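Long-range contact in regulatory protein (Bacillus megaterium, PDB 4UA1), which probably represses the mercury resistance operon when mercury is absent and, as a dimer with mercury(II) bound, activates its transcription: residues 23-28 with 64-69. Numbering follows the deposited sequence.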
loop_
_atom_site.group_PDB
_atom_site.type_symbol
_atom_site.label_atom_id
_atom_site.label_comp_id
_atom_site.label_asym_id
_atom_site.label_seq_id
_atom_site.Cartn_x
_atom_site.Cartn_y
_atom_site.Cartn_z
ATOM N N GLU B 23 8.091 7.786 -19.094
ATOM C CA GLU B 23 7.468 8.828 -18.270
ATOM C C GLU B 23 8.306 10.069 -18.070
ATOM O O GLU B 23 7.911 10.917 -17.287
ATOM C CB GLU B 23 7.103 8.288 -16.897
ATOM C CG GLU B 23 5.806 7.536 -16.899
ATOM C CD GLU B 23 5.648 6.689 -15.671
ATOM O OE1 GLU B 23 6.539 6.767 -14.790
ATOM O OE2 GLU B 23 4.657 5.927 -15.604
ATOM N N ARG B 24 9.469 10.145 -18.717
ATOM C CA ARG B 24 10.390 11.303 -18.642
ATOM C C ARG B 24 11.221 11.348 -17.340
ATOM O O ARG B 24 12.133 12.161 -17.203
ATOM C CB ARG B 24 9.604 12.616 -18.836
ATOM C CG ARG B 24 10.220 13.904 -18.296
ATOM C CD ARG B 24 9.140 14.815 -17.721
ATOM N NE ARG B 24 9.718 15.967 -17.041
ATOM C CZ ARG B 24 9.940 16.047 -15.732
ATOM N NH1 ARG B 24 9.632 15.041 -14.922
ATOM N NH2 ARG B 24 10.472 17.151 -15.233
ATOM N N LEU B 25 10.974 10.420 -16.420
ATOM C CA LEU B 25 11.743 10.384 -15.175
ATOM C C LEU B 25 13.219 10.088 -15.419
ATOM O O LEU B 25 14.110 10.757 -14.884
ATOM C CB LEU B 25 11.171 9.349 -14.207
ATOM C CG LEU B 25 9.741 9.575 -13.719
ATOM C CD1 LEU B 25 9.353 8.391 -12.879
ATOM C CD2 LEU B 25 9.590 10.878 -12.956
ATOM N N GLY B 26 13.469 9.063 -16.217
ATOM C CA GLY B 26 14.822 8.702 -16.574
ATOM C C GLY B 26 15.137 9.293 -17.922
ATOM O O GLY B 26 14.256 9.535 -18.722
ATOM N N LEU B 27 16.409 9.459 -18.205
ATOM C CA LEU B 27 16.804 10.071 -19.441
ATOM C C LEU B 27 16.677 9.061 -20.581
ATOM O O LEU B 27 16.401 7.879 -20.335
ATOM C CB LEU B 27 18.225 10.530 -19.270
ATOM C CG LEU B 27 18.670 11.680 -20.107
ATOM C CD1 LEU B 27 17.772 12.805 -19.675
ATOM C CD2 LEU B 27 20.079 11.971 -19.712
ATOM N N ILE B 28 16.939 9.462 -21.822
ATOM C CA ILE B 28 16.971 8.452 -22.890
ATOM C C ILE B 28 18.404 7.993 -23.116
ATOM O O ILE B 28 19.337 8.795 -23.067
ATOM C CB ILE B 28 16.320 8.966 -24.200
ATOM C CG1 ILE B 28 15.549 7.852 -24.918
ATOM C CG2 ILE B 28 17.277 9.785 -25.052
ATOM C CD1 ILE B 28 14.726 8.317 -26.138
ATOM N N GLU B 64 4.340 12.000 -7.458
ATOM C CA GLU B 64 5.053 12.967 -6.634
ATOM C C GLU B 64 6.493 13.143 -7.100
ATOM O O GLU B 64 7.023 14.256 -7.164
ATOM C CB GLU B 64 5.021 12.538 -5.176
ATOM C CG GLU B 64 3.614 12.481 -4.657
ATOM C CD GLU B 64 3.497 12.123 -3.189
ATOM O OE1 GLU B 64 4.341 11.354 -2.665
ATOM O OE2 GLU B 64 2.511 12.602 -2.586
ATOM N N ILE B 65 7.131 12.032 -7.426
ATOM C CA ILE B 65 8.512 12.069 -7.865
ATOM C C ILE B 65 8.637 12.821 -9.185
ATOM O O ILE B 65 9.592 13.571 -9.396
ATOM C CB ILE B 65 9.057 10.642 -7.971
ATOM C CG1 ILE B 65 9.238 10.063 -6.549
ATOM C CG2 ILE B 65 10.340 10.611 -8.765
ATOM C CD1 ILE B 65 9.647 8.624 -6.510
ATOM N N ASP B 66 7.636 12.656 -10.042
ATOM C CA ASP B 66 7.527 13.361 -11.320
ATOM C C ASP B 66 7.498 14.881 -11.115
ATOM O O ASP B 66 8.261 15.649 -11.756
ATOM C CB ASP B 66 6.253 12.911 -12.036
ATOM C CG ASP B 66 6.228 13.280 -13.500
ATOM O OD1 ASP B 66 6.838 14.291 -13.890
ATOM O OD2 ASP B 66 5.550 12.564 -14.262
ATOM N N LYS B 67 6.581 15.310 -10.247
ATOM C CA LYS B 67 6.449 16.727 -9.947
ATOM C C LYS B 67 7.759 17.271 -9.378
ATOM O O LYS B 67 8.367 18.197 -9.946
ATOM C CB LYS B 67 5.288 16.953 -8.975
ATOM N N LEU B 68 8.208 16.640 -8.296
ATOM C CA LEU B 68 9.408 17.036 -7.576
ATOM C C LEU B 68 10.564 17.219 -8.534
ATOM O O LEU B 68 11.244 18.239 -8.497
ATOM C CB LEU B 68 9.750 15.987 -6.508
ATOM C CG LEU B 68 11.043 16.034 -5.679
ATOM C CD1 LEU B 68 10.913 15.210 -4.390
ATOM C CD2 LEU B 68 12.250 15.516 -6.465
ATOM N N LEU B 69 10.779 16.231 -9.394
ATOM C CA LEU B 69 11.877 16.300 -10.330
ATOM C C LEU B 69 11.723 17.470 -11.304
ATOM O O LEU B 69 12.711 18.116 -11.648
ATOM C CB LEU B 69 12.017 14.983 -11.093
ATOM C CG LEU B 69 12.754 13.840 -10.388
ATOM C CD1 LEU B 69 12.785 12.603 -11.283
ATOM C CD2 LEU B 69 14.171 14.282 -10.018
#
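Arg24 reaches across to Asp66 in a single-pronged salt bridge, NH1 to OD1 at 3.1 Å. The guanidinium and carboxylate planes are only 12° apart, yet OD1 stands obliquely to the guanidinium plane. CG of Asp66 is anti to its backbone N (chi1 -164°), which carries the carboxylate out towards Arg24. Leu69 C, next turn along the helix, lies at the edge of the guanidinium, near its plane, 4.1 Å from NH2. Arg24 is exposed and Asp66 partly exposed, so the salt bridge is at least partly open to solvent, and the guanidinium also has Asp66 O near NH1 at 3.5 Å.

The apolar part, by contrast, is buried and rests on one methyl of Leu25. Its CD2 is set against the helix backbone, 3.6 Å from Asp66 CA. The same methyl meets Leu69 CD1 at 4.0 Å and, less closely, Ile65 CG2 at 4.3 Å, so residues one turn apart, with Asp66 between, share it.

A Schellman motif, with Arg24 at positive phi (78°), follows helix 18-22 and leads the chain into the loop carrying Leu25. Within the MerR-family helix-turn-helix region, these contacts join that loop to helix 62-74, where Leu25 and Glu23 also touch Leu62 and Arg24 touches Arg74. Helix 44-57 adjoins both partners: Ile65 packs on Met55 and Gln56, Leu69 on Arg48, and Arg48 also makes a weak hydrogen bond to Leu25 O.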